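Local coordinates for multicopper oxidase (Uncultured bacterium, PDB 4E9X), which probably couples one-electron oxidation of laccase-type substrates to the reduction of dioxygen to water at bound copper centres, at residues G99-Y103 with G234-D238; W119-I123 with I141-S145; G199-S205 with D227-P233. Residues are numbered along the deposited sequence.

Three buried contacts illustrate how a beta-rich oxidase uses different chemistry between its sheets and within them. Contacts 1 and 2 join the two cupredoxin-like domains in the subunit interior, contact 2 almost at its centre, and share a sheet, in which strands 101-104 and 119-125 are neighbours. Contact 1 is polar, built on an arginine, an aspartate and a bridging water, whereas contact 2, 7 Å away between centres, is largely apolar and centred on one methionine, Met-143. Contact 3 lies farther out and stays within the second domain, where main-chain hydrogen bonds pair two strands beside a copper shared between subunits. Along the chain, contacts 2 and 3 are nested inside the loop closed by contact 1.

Contact 1 of 3, residues G99-Y103 with G234-D238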
# COMPACT_ATOMS: atom_id res chain seq x y z
N GLY A 99 -14.92 -18.29 -0.55
CA GLY A 99 -14.88 -16.84 -0.32
C GLY A 99 -14.96 -16.01 -1.58
O GLY A 99 -15.33 -16.46 -2.68
N THR A 100 -14.51 -14.75 -1.42
CA THR A 100 -14.47 -13.81 -2.50
C THR A 100 -13.25 -14.07 -3.40
O THR A 100 -12.12 -13.69 -3.05
CB THR A 100 -14.36 -12.39 -1.95
OG1 THR A 100 -15.42 -12.19 -1.00
CG2 THR A 100 -14.49 -11.36 -3.07
N LEU A 101 -13.52 -14.70 -4.54
CA LEU A 101 -12.48 -14.93 -5.54
C LEU A 101 -12.78 -14.09 -6.77
O LEU A 101 -13.76 -13.31 -6.80
CB LEU A 101 -12.43 -16.43 -5.93
CG LEU A 101 -12.51 -17.40 -4.75
CD1 LEU A 101 -12.34 -18.84 -5.24
CD2 LEU A 101 -11.49 -17.12 -3.68
N TRP A 102 -11.95 -14.20 -7.81
CA TRP A 102 -12.25 -13.46 -9.04
C TRP A 102 -11.58 -14.16 -10.20
O TRP A 102 -10.85 -15.12 -10.00
CB TRP A 102 -11.85 -12.02 -8.93
CG TRP A 102 -10.42 -11.62 -8.72
CD1 TRP A 102 -9.57 -12.03 -7.74
CD2 TRP A 102 -9.70 -10.69 -9.55
NE1 TRP A 102 -8.34 -11.39 -7.92
CE2 TRP A 102 -8.40 -10.57 -9.01
CE3 TRP A 102 -10.02 -9.92 -10.69
CZ2 TRP A 102 -7.44 -9.73 -9.60
CZ3 TRP A 102 -9.07 -9.09 -11.26
CH2 TRP A 102 -7.77 -9.00 -10.71
N TYR A 103 -11.84 -13.68 -11.40
CA TYR A 103 -11.28 -14.35 -12.57
C TYR A 103 -10.83 -13.22 -13.51
O TYR A 103 -11.43 -12.12 -13.52
CB TYR A 103 -12.25 -15.37 -13.22
CG TYR A 103 -13.51 -14.70 -13.76
CD1 TYR A 103 -13.57 -14.19 -15.05
CD2 TYR A 103 -14.64 -14.59 -12.95
CE1 TYR A 103 -14.72 -13.57 -15.53
CE2 TYR A 103 -15.82 -13.96 -13.41
CZ TYR A 103 -15.83 -13.47 -14.67
OH TYR A 103 -16.95 -12.83 -15.19
N GLY A 234 -4.89 -7.42 -7.01
CA GLY A 234 -5.00 -8.83 -6.70
C GLY A 234 -5.78 -9.13 -5.43
O GLY A 234 -6.36 -10.21 -5.31
N GLU A 235 -5.77 -8.16 -4.49
CA GLU A 235 -6.33 -8.43 -3.17
C GLU A 235 -7.85 -8.36 -3.13
O GLU A 235 -8.46 -7.66 -3.93
CB GLU A 235 -5.85 -7.39 -2.16
CG GLU A 235 -4.32 -7.34 -2.00
CD GLU A 235 -4.05 -6.47 -0.77
OE1 GLU A 235 -4.07 -5.26 -0.96
OE2 GLU A 235 -3.92 -6.98 0.35
N ARG A 236 -8.44 -9.05 -2.16
CA ARG A 236 -9.83 -8.77 -1.79
C ARG A 236 -9.89 -8.58 -0.29
O ARG A 236 -9.16 -9.19 0.50
CB ARG A 236 -10.79 -9.90 -2.22
CG ARG A 236 -11.02 -9.95 -3.73
CD ARG A 236 -9.96 -10.73 -4.49
NE ARG A 236 -9.94 -12.12 -4.07
CZ ARG A 236 -8.84 -12.86 -3.82
NH1 ARG A 236 -7.61 -12.39 -3.98
NH2 ARG A 236 -9.00 -14.12 -3.40
N TYR A 237 -10.81 -7.69 0.12
CA TYR A 237 -11.17 -7.56 1.52
C TYR A 237 -12.69 -7.63 1.63
O TYR A 237 -13.37 -6.98 0.82
CB TYR A 237 -10.71 -6.20 2.11
CG TYR A 237 -9.20 -6.22 2.26
CD1 TYR A 237 -8.62 -6.68 3.46
CD2 TYR A 237 -8.34 -5.80 1.22
CE1 TYR A 237 -7.22 -6.71 3.62
CE2 TYR A 237 -6.97 -5.83 1.38
CZ TYR A 237 -6.42 -6.29 2.58
OH TYR A 237 -5.03 -6.33 2.73
N ASP A 238 -13.22 -8.38 2.61
CA ASP A 238 -14.64 -8.32 2.90
C ASP A 238 -14.81 -7.60 4.21
O ASP A 238 -14.07 -7.85 5.16
CB ASP A 238 -15.28 -9.69 3.06
CG ASP A 238 -15.24 -10.69 1.92
OD1 ASP A 238 -14.52 -10.48 0.92
OD2 ASP A 238 -15.98 -11.68 2.03
O HOH W 1 -15.05 -14.15 1.43
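Two polar links anchor this contact. Thr-100 OG1 donates to Asp-238 OD1 at 2.7 Å, and the guanidinium of Arg-236 grips the carbonyl of Thr-100 with two nitrogens, NE lying 2.9 Å and NH2 3.2 Å from Thr-100 O. A single water reinforces the first link by accepting from Thr-100 N (3.0 Å) and donating to Asp-238 OD2 (2.7 Å). The arginine also turns back on its own segment, where its NH1 reaches Gly-234 O at 2.8 Å; the same carbonyl oxygen receives a weak hydrogen bond from Trp-102 NE1 (3.5 Å). Both charges have further partners: Asp-238 forms a salt bridge with Lys-190, and Arg-236 forms one with Asp-227 of the second subunit. Packing completes the joint. Trp-102 CD1 lies over one face of the guanidinium and 3.5 Å from Arg-236 CD, while Thr-100 CG2 rests 3.8 Å from Arg-236 CG. Outside the two segments, the indole of Trp-102 meets the rings of His-62 and His-104, which bind copper. The general principle is that a buried polar network can fasten together sheets of separate domains, here the two cupredoxin-like domains of a multicopper oxidase, close to a copper site.

Contact 2 of 3, residues W119-I123 with I141-S145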
# COMPACT_ATOMS: atom_id res chain seq x y z
N TRP A 119 -12.06 -8.97 -16.37
CA TRP A 119 -12.12 -9.50 -15.01
C TRP A 119 -13.57 -9.49 -14.55
O TRP A 119 -14.43 -8.73 -15.06
CB TRP A 119 -11.29 -8.60 -14.06
CG TRP A 119 -11.27 -7.13 -14.30
CD1 TRP A 119 -10.29 -6.42 -14.95
CD2 TRP A 119 -12.26 -6.17 -13.90
NE1 TRP A 119 -10.61 -5.09 -14.97
CE2 TRP A 119 -11.82 -4.88 -14.33
CE3 TRP A 119 -13.48 -6.28 -13.18
CZ2 TRP A 119 -12.55 -3.69 -14.10
CZ3 TRP A 119 -14.21 -5.11 -12.95
CH2 TRP A 119 -13.74 -3.87 -13.39
N GLY A 120 -13.85 -10.34 -13.59
CA GLY A 120 -15.16 -10.42 -12.96
C GLY A 120 -15.06 -11.20 -11.67
O GLY A 120 -14.01 -11.72 -11.34
N PRO A 121 -16.16 -11.21 -10.89
CA PRO A 121 -16.15 -11.82 -9.57
C PRO A 121 -16.59 -13.28 -9.54
O PRO A 121 -17.51 -13.65 -10.30
CB PRO A 121 -17.16 -10.93 -8.79
CG PRO A 121 -18.19 -10.58 -9.89
CD PRO A 121 -17.42 -10.49 -11.21
N LEU A 122 -15.94 -14.05 -8.68
CA LEU A 122 -16.24 -15.47 -8.46
C LEU A 122 -16.50 -15.66 -6.96
O LEU A 122 -15.55 -15.59 -6.19
CB LEU A 122 -15.11 -16.35 -9.02
CG LEU A 122 -15.16 -17.82 -8.62
CD1 LEU A 122 -16.44 -18.54 -9.09
CD2 LEU A 122 -13.91 -18.54 -9.18
N ILE A 123 -17.75 -15.89 -6.60
CA ILE A 123 -18.10 -15.95 -5.17
C ILE A 123 -18.38 -17.40 -4.85
O ILE A 123 -19.28 -18.00 -5.43
CB ILE A 123 -19.32 -15.07 -4.86
CG1 ILE A 123 -19.07 -13.61 -5.28
CG2 ILE A 123 -19.70 -15.22 -3.41
CD1 ILE A 123 -17.80 -12.97 -4.67
N ILE A 141 -20.56 -5.94 -4.25
CA ILE A 141 -19.25 -6.13 -4.92
C ILE A 141 -18.76 -4.82 -5.42
O ILE A 141 -19.48 -4.13 -6.17
CB ILE A 141 -19.41 -7.16 -6.05
CG1 ILE A 141 -19.48 -8.60 -5.45
CG2 ILE A 141 -18.31 -7.06 -7.12
CD1 ILE A 141 -19.91 -9.68 -6.41
N MET A 142 -17.53 -4.46 -5.08
CA MET A 142 -16.85 -3.24 -5.54
C MET A 142 -15.50 -3.57 -6.14
O MET A 142 -14.53 -3.87 -5.42
CB MET A 142 -16.64 -2.23 -4.40
CG MET A 142 -17.99 -1.69 -3.89
SD MET A 142 -17.69 -0.27 -2.84
CE MET A 142 -19.29 0.07 -2.12
N MET A 143 -15.41 -3.53 -7.49
CA MET A 143 -14.15 -3.90 -8.17
C MET A 143 -13.52 -2.62 -8.68
O MET A 143 -14.10 -1.93 -9.56
CB MET A 143 -14.48 -4.85 -9.34
CG MET A 143 -15.22 -6.10 -8.85
SD MET A 143 -15.37 -7.42 -10.10
CE MET A 143 -13.70 -8.07 -10.08
N MET A 144 -12.39 -2.25 -8.13
CA MET A 144 -11.75 -0.98 -8.47
C MET A 144 -10.72 -1.17 -9.56
O MET A 144 -10.03 -2.19 -9.59
CB MET A 144 -11.06 -0.36 -7.23
CG MET A 144 -11.98 0.55 -6.40
SD MET A 144 -13.41 -0.26 -5.67
CE MET A 144 -12.57 -1.39 -4.53
N SER A 145 -10.60 -0.19 -10.47
CA SER A 145 -9.60 -0.23 -11.53
C SER A 145 -9.35 1.21 -11.98
O SER A 145 -9.95 2.18 -11.53
CB SER A 145 -9.99 -1.14 -12.67
OG SER A 145 -11.10 -0.63 -13.39
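A methionine sulfur beside an indole is the distinctive feature here: Met-143 SD lies 4.9 Å from the centroid of the six-membered ring of Trp-119, 71° off the ring normal, an oblique Met-aromatic contact. It belongs to a sheet-on-sheet interface between the two cupredoxin-like domains of the oxidase. Strands 119-123 and 141-145 run roughly antiparallel, at 148°, but their axes come no closer than 8.7 Å, so side chains, rather than main-chain pairing, span the gap. Alternation along each strand sends Trp-119, Pro-121 and Ile-123 toward Ile-141, Met-143 and Ser-145. Met-143 is the central side chain of the contact: its CE touches Trp-119 CE3 at 3.6 Å and Gly-120 C at 3.8 Å, and its SD is 3.9 Å from Pro-121 CD. Toward the other end, Ile-141 CD1 sits 3.8 Å from Pro-121 CB and 4.2 Å from Ile-123 CG1. Phe-194 of strand 187-195 adds its ring to this apolar layer, against Pro-121, Ile-141 and Met-143, while Trp-119 also packs on the copper ligand His-104. The one polar side chain from 141-145 to reach the facing strand is Ser-145, whose OG approaches Trp-119 CZ2 at 3.5 Å.

Contact 3 of 3, residues G199-S205 with D227-P233; sequences GIHAMHS and DTVLVSP. With CU (copper (II) ion), chain G.
Strands 201-205 and 228-231 pair antiparallel, their axes 4.3 Å apart at closest and at 156°. His-201 with Val-231 and Met-203 with Val-229 are hydrogen-bonded pairs: His-201 N to Val-231 O is 2.9 Å and Val-231 N to His-201 O 2.8 Å; Met-203 N to Val-229 O and Val-229 N to Met-203 O are each 2.8 Å. Ala-202 with Leu-230 and His-204 with Thr-228 are non-hydrogen-bonded pairs, CA to CA 4.3 and 4.2 Å. Ser-205 N reaches Asp-227 O at 3.3 Å; at the other end Gly-199, Ile-200, Ser-232 and Pro-233 continue as loop, Gly-199 O lying 3.2 Å from Pro-233 CD and Ile-200 CG2 3.2 Å from Leu-230 CD1. One face carries His-201, Met-203, Val-229 and Val-231; the other Ala-202, His-204, Thr-228 and Leu-230. Asp-227 OD1 accepts from Thr-228 OG1 at 2.9 Å and is also hydrogen-bonded to His-62 NE2 of the third subunit. The t rotamer of His-204 (chi1 171°, chi2 49°) lets ND1 donate to Asp-227 O at 2.8 Å and leaves NE2 to bind copper at 1.8 Å. His-60 of the third subunit binds the same metal, consistent with the intersubunit trinuclear centre of two-domain multicopper oxidases.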
# COMPACT_ATOMS: atom_id res chain seq x y z
N GLY A 199 -4.07 -0.18 -9.79
CA GLY A 199 -3.91 0.90 -8.80
C GLY A 199 -4.10 0.43 -7.37
O GLY A 199 -4.50 -0.73 -7.09
N ILE A 200 -3.79 1.34 -6.46
CA ILE A 200 -4.11 1.15 -5.03
C ILE A 200 -5.25 2.08 -4.66
O ILE A 200 -5.28 3.18 -5.14
CB ILE A 200 -2.78 1.34 -4.28
CG1 ILE A 200 -1.72 0.33 -4.76
CG2 ILE A 200 -2.96 1.24 -2.82
CD1 ILE A 200 -0.47 0.34 -3.89
N HIS A 201 -6.17 1.60 -3.83
CA HIS A 201 -7.42 2.33 -3.57
C HIS A 201 -7.67 2.30 -2.06
O HIS A 201 -7.71 1.23 -1.44
CB HIS A 201 -8.58 1.63 -4.29
CG HIS A 201 -8.39 1.60 -5.77
ND1 HIS A 201 -8.77 2.64 -6.58
CD2 HIS A 201 -7.80 0.68 -6.58
CE1 HIS A 201 -8.42 2.35 -7.86
NE2 HIS A 201 -7.85 1.15 -7.86
N ALA A 202 -7.81 3.48 -1.46
CA ALA A 202 -7.97 3.56 -0.00
C ALA A 202 -9.46 3.81 0.27
O ALA A 202 -9.95 4.91 0.23
CB ALA A 202 -7.08 4.67 0.54
N MET A 203 -10.24 2.76 0.44
CA MET A 203 -11.71 2.89 0.43
C MET A 203 -12.20 3.33 1.81
O MET A 203 -12.01 2.62 2.81
CB MET A 203 -12.31 1.53 0.05
CG MET A 203 -11.84 1.07 -1.34
SD MET A 203 -12.11 2.25 -2.69
CE MET A 203 -13.90 2.44 -2.74
N HIS A 204 -12.83 4.49 1.84
CA HIS A 204 -13.28 5.12 3.10
C HIS A 204 -14.80 5.29 3.13
O HIS A 204 -15.36 5.93 2.21
CB HIS A 204 -12.63 6.48 3.21
CG HIS A 204 -13.13 7.34 4.32
ND1 HIS A 204 -13.28 6.90 5.65
CD2 HIS A 204 -13.54 8.62 4.32
CE1 HIS A 204 -13.78 7.93 6.38
NE2 HIS A 204 -13.93 8.98 5.58
N SER A 205 -15.41 4.77 4.18
CA SER A 205 -16.86 4.94 4.37
C SER A 205 -17.13 6.09 5.34
O SER A 205 -16.80 6.01 6.52
CB SER A 205 -17.48 3.68 4.92
OG SER A 205 -16.79 3.20 6.08
N ASP A 227 -11.92 2.62 9.22
CA ASP A 227 -12.75 3.50 8.39
C ASP A 227 -12.15 3.68 6.99
O ASP A 227 -12.85 4.18 6.11
CB ASP A 227 -12.99 4.84 9.12
CG ASP A 227 -11.77 5.71 9.32
OD1 ASP A 227 -10.94 5.91 8.41
OD2 ASP A 227 -11.65 6.26 10.43
N THR A 228 -10.91 3.20 6.76
CA THR A 228 -10.26 3.30 5.44
C THR A 228 -9.52 1.99 5.21
O THR A 228 -8.67 1.58 6.00
CB THR A 228 -9.28 4.48 5.43
OG1 THR A 228 -9.98 5.70 5.72
CG2 THR A 228 -8.60 4.67 4.05
N VAL A 229 -9.87 1.29 4.11
CA VAL A 229 -9.27 -0.00 3.84
C VAL A 229 -8.48 0.10 2.54
O VAL A 229 -9.04 0.41 1.47
CB VAL A 229 -10.38 -1.07 3.66
CG1 VAL A 229 -9.80 -2.39 3.19
CG2 VAL A 229 -11.17 -1.28 4.97
N LEU A 230 -7.18 -0.17 2.61
CA LEU A 230 -6.31 -0.09 1.44
C LEU A 230 -6.41 -1.39 0.64
O LEU A 230 -6.19 -2.48 1.20
CB LEU A 230 -4.85 0.09 1.87
CG LEU A 230 -3.86 0.37 0.74
CD1 LEU A 230 -4.22 1.73 0.12
CD2 LEU A 230 -2.41 0.33 1.25
N VAL A 231 -6.74 -1.23 -0.64
CA VAL A 231 -6.91 -2.39 -1.52
C VAL A 231 -5.95 -2.26 -2.68
O VAL A 231 -5.96 -1.24 -3.37
CB VAL A 231 -8.37 -2.40 -2.05
CG1 VAL A 231 -8.61 -3.62 -2.94
CG2 VAL A 231 -9.39 -2.32 -0.91
N SER A 232 -5.08 -3.24 -2.88
CA SER A 232 -4.04 -3.19 -3.89
C SER A 232 -4.27 -4.30 -4.92
O SER A 232 -5.12 -5.19 -4.67
CB SER A 232 -2.67 -3.26 -3.21
OG SER A 232 -2.17 -4.54 -2.96
N PRO A 233 -3.57 -4.27 -6.03
CA PRO A 233 -3.87 -5.25 -7.11
C PRO A 233 -3.80 -6.70 -6.66
O PRO A 233 -2.85 -7.19 -6.05
CB PRO A 233 -2.78 -4.95 -8.15
CG PRO A 233 -2.58 -3.44 -7.96
CD PRO A 233 -2.58 -3.27 -6.46
CU CU G . -14.41 10.68 6.01